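Local atomic coordinates of alpha-2,3-sialyltransferase (Campylobacter jejuni, PDB entry 2P2V), a protein that probably transfers sialic acid from a CMP-sialic acid donor to acceptor sugars in alpha-2,3 linkage, this chain being its sialyltransferase domain. Residues I171-G176 with D231-N236. Numbering follows the deposited sequence.
Sequences IDFYEG and DSILAN. With CSF (cytidine-5'-monophosphate-3-fluoro-N-acetyl-neuraminic acid), chain O.
Asp172 and Ile233 bring the two backbones closest, their CA atoms 5.9 Å apart, where the loop after strand 165-169 meets the 3-10 turn 233-236 that follows edge strand 224-227. Asp172 O accepts a hydrogen bond from Glu175 N, closing a tight turn in which Phe173 and Tyr174 both have positive phi. From segment 171-176 the Phe173 ring carries much of the contact: Ile233 CG2 sits in the ring plane, 3.5 Å from CD1, while Leu234 CD1 approaches CZ obliquely at 3.7 Å. Ile171 CG2 lies over one ring face near the rim and also meets Leu234 CD1. Helix 207-221 adds Ile211 to this apolar cluster. Asp172 OD1 rests against Ser232 CB, and Asp172 OD2 hydrogen-bonds to Ser30 OG.

The other side of the turn reads the donor base. Asp172 N and Phe173 N both grip cytosine O2 of CSF, at 2.8 and 3.0 Å, and Tyr174 N hydrogen-bonds to CSF N3 at 3.2 Å. One face of the Tyr174 ring lies against the cytosine, with C4 above the ring centre, and its OH donates a hydrogen bond to phosphate O2A, 2.5 Å. This is a CMP-binding loop at the C-terminal end of strand 165-169, as in Rossmann-like nucleotide-binding folds.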
ATOM      1  N   ILE A 171     -21.671  31.050  13.075  1.00 39.55           N
ATOM      2  CA  ILE A 171     -21.189  30.282  14.227  1.00 41.54           C
ATOM      3  C   ILE A 171     -21.790  30.809  15.565  1.00 42.72           C
ATOM      4  O   ILE A 171     -21.481  31.907  16.008  1.00 43.46           O
ATOM      5  CB  ILE A 171     -19.635  30.158  14.196  1.00 41.35           C
ATOM      6  CG1 ILE A 171     -19.244  29.210  13.040  1.00 41.47           C
ATOM      7  CG2 ILE A 171     -19.113  29.601  15.519  1.00 40.14           C
ATOM      8  CD1 ILE A 171     -17.764  29.179  12.660  1.00 42.85           C
ATOM      9  N   ASP A 172     -22.690  30.037  16.168  1.00 44.03           N
ATOM     10  CA  ASP A 172     -23.510  30.509  17.300  1.00 45.98           C
ATOM     11  C   ASP A 172     -23.567  29.515  18.465  1.00 46.90           C
ATOM     12  O   ASP A 172     -24.388  29.656  19.397  1.00 47.04           O
ATOM     13  CB  ASP A 172     -24.927  30.818  16.804  1.00 45.97           C
ATOM     14  CG  ASP A 172     -24.946  31.968  15.817  1.00 47.34           C
ATOM     15  OD1 ASP A 172     -24.660  33.119  16.234  1.00 48.63           O
ATOM     16  OD2 ASP A 172     -25.226  31.722  14.626  1.00 46.22           O
ATOM     17  N   PHE A 173     -22.700  28.504  18.376  1.00 47.97           N
ATOM     18  CA  PHE A 173     -22.473  27.529  19.443  1.00 49.13           C
ATOM     19  C   PHE A 173     -23.743  26.880  19.983  1.00 50.62           C
ATOM     20  O   PHE A 173     -23.768  26.452  21.127  1.00 50.88           O
ATOM     21  CB  PHE A 173     -21.690  28.164  20.596  1.00 48.79           C
ATOM     22  CG  PHE A 173     -20.420  28.813  20.176  1.00 46.50           C
ATOM     23  CD1 PHE A 173     -20.256  30.177  20.311  1.00 45.84           C
ATOM     24  CD2 PHE A 173     -19.385  28.056  19.657  1.00 45.40           C
ATOM     25  CE1 PHE A 173     -19.087  30.788  19.942  1.00 47.19           C
ATOM     26  CE2 PHE A 173     -18.197  28.644  19.278  1.00 46.15           C
ATOM     27  CZ  PHE A 173     -18.043  30.028  19.427  1.00 48.95           C
ATOM     28  N   TYR A 174     -24.781  26.805  19.156  1.00 52.57           N
ATOM     29  CA  TYR A 174     -26.050  26.173  19.529  1.00 55.29           C
ATOM     30  C   TYR A 174     -26.667  26.771  20.810  1.00 57.51           C
ATOM     31  O   TYR A 174     -27.167  26.046  21.668  1.00 58.46           O
ATOM     32  CB  TYR A 174     -25.881  24.642  19.622  1.00 54.85           C
ATOM     33  CG  TYR A 174     -25.318  24.025  18.351  1.00 54.12           C
ATOM     34  CD1 TYR A 174     -23.935  23.990  18.127  1.00 53.91           C
ATOM     35  CD2 TYR A 174     -26.168  23.498  17.370  1.00 52.88           C
ATOM     36  CE1 TYR A 174     -23.401  23.442  16.957  1.00 54.99           C
ATOM     37  CE2 TYR A 174     -25.653  22.936  16.203  1.00 52.54           C
ATOM     38  CZ  TYR A 174     -24.275  22.911  16.003  1.00 54.26           C
ATOM     39  OH  TYR A 174     -23.747  22.367  14.865  1.00 53.95           O
ATOM     40  N   GLU A 175     -26.628  28.099  20.915  1.00 60.00           N
ATOM     41  CA  GLU A 175     -27.206  28.838  22.044  1.00 62.59           C
ATOM     42  C   GLU A 175     -28.412  29.668  21.577  1.00 63.62           C
ATOM     43  O   GLU A 175     -28.557  29.935  20.378  1.00 63.77           O
ATOM     44  CB  GLU A 175     -26.141  29.725  22.697  1.00 62.32           C
ATOM     45  CG  GLU A 175     -24.925  28.933  23.192  1.00 64.17           C
ATOM     46  CD  GLU A 175     -23.999  29.714  24.114  1.00 63.68           C
ATOM     47  OE1 GLU A 175     -24.166  30.943  24.251  1.00 65.97           O
ATOM     48  OE2 GLU A 175     -23.098  29.085  24.711  1.00 65.00           O
ATOM     49  N   GLY A 176     -29.272  30.067  22.522  1.00 65.19           N
ATOM     50  CA  GLY A 176     -30.520  30.796  22.214  1.00 66.54           C
ATOM     51  C   GLY A 176     -31.692  29.876  21.858  1.00 67.55           C
ATOM     52  O   GLY A 176     -31.597  28.649  21.981  1.00 67.53           O
ATOM     53  N   ASP A 231     -24.586  40.833  16.509  1.00 48.27           N
ATOM     54  CA  ASP A 231     -25.431  40.372  17.617  1.00 51.12           C
ATOM     55  C   ASP A 231     -25.223  38.905  18.015  1.00 51.69           C
ATOM     56  O   ASP A 231     -26.070  38.320  18.712  1.00 52.04           O
ATOM     57  CB  ASP A 231     -26.911  40.631  17.279  1.00 51.96           C
ATOM     58  CG  ASP A 231     -27.227  42.120  17.149  1.00 55.29           C
ATOM     59  OD1 ASP A 231     -26.806  42.893  18.053  1.00 56.97           O
ATOM     60  OD2 ASP A 231     -27.881  42.510  16.142  1.00 58.64           O
ATOM     61  N   SER A 232     -24.102  38.315  17.577  1.00 51.84           N
ATOM     62  CA  SER A 232     -23.836  36.896  17.790  1.00 51.38           C
ATOM     63  C   SER A 232     -22.873  36.717  18.930  1.00 51.26           C
ATOM     64  O   SER A 232     -21.951  37.522  19.105  1.00 51.32           O
ATOM     65  CB  SER A 232     -23.162  36.308  16.565  1.00 51.67           C
ATOM     66  OG  SER A 232     -21.878  36.907  16.422  1.00 53.73           O
ATOM     67  N   ILE A 233     -23.062  35.620  19.658  1.00 50.38           N
ATOM     68  CA  ILE A 233     -22.142  35.162  20.704  1.00 50.08           C
ATOM     69  C   ILE A 233     -20.663  35.201  20.288  1.00 48.92           C
ATOM     70  O   ILE A 233     -19.778  35.550  21.089  1.00 48.66           O
ATOM     71  CB  ILE A 233     -22.489  33.713  21.108  1.00 50.59           C
ATOM     72  CG1 ILE A 233     -23.756  33.675  21.968  1.00 52.09           C
ATOM     73  CG2 ILE A 233     -21.348  33.081  21.863  1.00 52.04           C
ATOM     74  CD1 ILE A 233     -23.729  34.620  23.180  1.00 54.85           C
ATOM     75  N   LEU A 234     -20.387  34.807  19.046  1.00 47.11           N
ATOM     76  CA  LEU A 234     -19.011  34.720  18.600  1.00 46.16           C
ATOM     77  C   LEU A 234     -18.280  36.035  18.827  1.00 46.21           C
ATOM     78  O   LEU A 234     -17.069  36.040  19.071  1.00 45.47           O
ATOM     79  CB  LEU A 234     -18.938  34.333  17.119  1.00 45.47           C
ATOM     80  CG  LEU A 234     -17.549  34.032  16.574  1.00 43.90           C
ATOM     81  CD1 LEU A 234     -17.064  32.688  17.055  1.00 41.56           C
ATOM     82  CD2 LEU A 234     -17.551  34.083  15.063  1.00 44.42           C
ATOM     83  N   ALA A 235     -19.014  37.152  18.712  1.00 46.80           N
ATOM     84  CA  ALA A 235     -18.369  38.486  18.682  1.00 46.94           C
ATOM     85  C   ALA A 235     -17.819  38.875  20.067  1.00 47.37           C
ATOM     86  O   ALA A 235     -16.961  39.771  20.185  1.00 48.05           O
ATOM     87  CB  ALA A 235     -19.342  39.531  18.162  1.00 46.80           C
ATOM     88  N   ASN A 236     -18.298  38.170  21.094  1.00 46.97           N
ATOM     89  CA  ASN A 236     -17.778  38.275  22.466  1.00 47.04           C
ATOM     90  C   ASN A 236     -16.445  37.583  22.663  1.00 46.59           C
ATOM     91  O   ASN A 236     -15.836  37.714  23.728  1.00 46.60           O
ATOM     92  CB  ASN A 236     -18.750  37.651  23.454  1.00 47.32           C
ATOM     93  CG  ASN A 236     -20.054  38.408  23.556  1.00 49.94           C
ATOM     94  OD1 ASN A 236     -20.158  39.571  23.152  1.00 49.67           O
ATOM     95  ND2 ASN A 236     -21.078  37.736  24.098  1.00 50.83           N
TER
HETATM   96  C5A CSF O1001     -24.404  17.782  13.728  1.00 42.56           C
HETATM   97  C4A CSF O1001     -23.895  18.923  14.601  1.00 42.98           C
HETATM   98  C2A CSF O1001     -22.404  19.746  12.685  1.00 44.01           C
HETATM   99  O6A CSF O1001     -23.036  18.711  11.901  1.00 41.85           O
HETATM  100  C6A CSF O1001     -24.364  18.251  12.262  1.00 41.08           C
HETATM  101  C3A CSF O1001     -22.495  19.383  14.167  1.00 44.45           C
HETATM  102  O4A CSF O1001     -23.790  18.465  15.942  1.00 46.44           O
HETATM  103  N5A CSF O1001     -25.803  17.532  14.139  1.00 37.91           N
HETATM  104  C7A CSF O1001     -24.728  17.134  11.291  1.00 39.19           C
HETATM  105  C8A CSF O1001     -24.643  17.621   9.849  1.00 36.63           C
HETATM  106  C9A CSF O1001     -24.905  16.483   8.841  1.00 35.05           C
HETATM  107  O9A CSF O1001     -24.938  16.971   7.480  1.00 33.99           O
HETATM  108  O8A CSF O1001     -25.563  18.747   9.684  1.00 34.65           O
HETATM  109  O7A CSF O1001     -23.869  16.007  11.543  1.00 40.73           O
HETATM  110  C1A CSF O1001     -20.915  19.789  12.373  1.00 42.82           C
HETATM  111  OBA CSF O1001     -20.193  20.460  13.164  1.00 40.93           O
HETATM  112  OAA CSF O1001     -20.489  19.171  11.359  1.00 38.46           O
HETATM  113  O1A CSF O1001     -22.862  21.098  12.447  1.00 45.22           O
HETATM  114  O2A CSF O1001     -25.208  21.761  12.871  1.00 48.26           O
HETATM  115  N1  CSF O1001     -23.339  26.254  14.015  1.00 48.16           N
HETATM  116  C2  CSF O1001     -23.280  26.944  15.264  1.00 49.93           C
HETATM  117  N3  CSF O1001     -24.420  27.202  15.970  1.00 47.70           N
HETATM  118  C4  CSF O1001     -25.618  26.821  15.471  1.00 48.16           C
HETATM  119  C5  CSF O1001     -25.698  26.147  14.246  1.00 46.18           C
HETATM  120  C6  CSF O1001     -24.538  25.874  13.527  1.00 47.52           C
HETATM  121  C3' CSF O1001     -21.305  23.800  12.874  1.00 48.51           C
HETATM  122  C2' CSF O1001     -21.172  24.948  13.855  1.00 50.02           C
HETATM  123  C1' CSF O1001     -22.099  26.002  13.249  1.00 49.03           C
HETATM  124  O4' CSF O1001     -22.402  25.633  11.885  1.00 48.84           O
HETATM  125  C4' CSF O1001     -21.722  24.425  11.548  1.00 47.07           C
HETATM  126  PA  CSF O1001     -24.216  21.657  11.738  1.00 46.42           P
HETATM  127  O5' CSF O1001     -23.818  23.184  11.347  1.00 44.90           O
HETATM  128  C5' CSF O1001     -22.599  23.518  10.687  1.00 46.35           C
HETATM  129  O3' CSF O1001     -20.053  23.147  12.691  1.00 50.07           O
HETATM  130  O2' CSF O1001     -19.800  25.427  13.880  1.00 49.10           O
HETATM  131  N4  CSF O1001     -26.773  27.079  16.158  1.00 48.11           N
HETATM  132  O2  CSF O1001     -22.154  27.278  15.726  1.00 48.09           O
HETATM  133  O3A CSF O1001     -24.546  20.983  10.437  1.00 44.27           O
HETATM  134  C10 CSF O1001     -26.253  16.266  14.069  1.00 42.21           C
HETATM  135  O10 CSF O1001     -25.566  15.317  13.663  1.00 38.70           O
HETATM  136  C11 CSF O1001     -27.686  16.069  14.507  1.00 40.70           C
HETATM  137  F3A CSF O1001     -21.581  18.379  14.391  1.00 45.65           F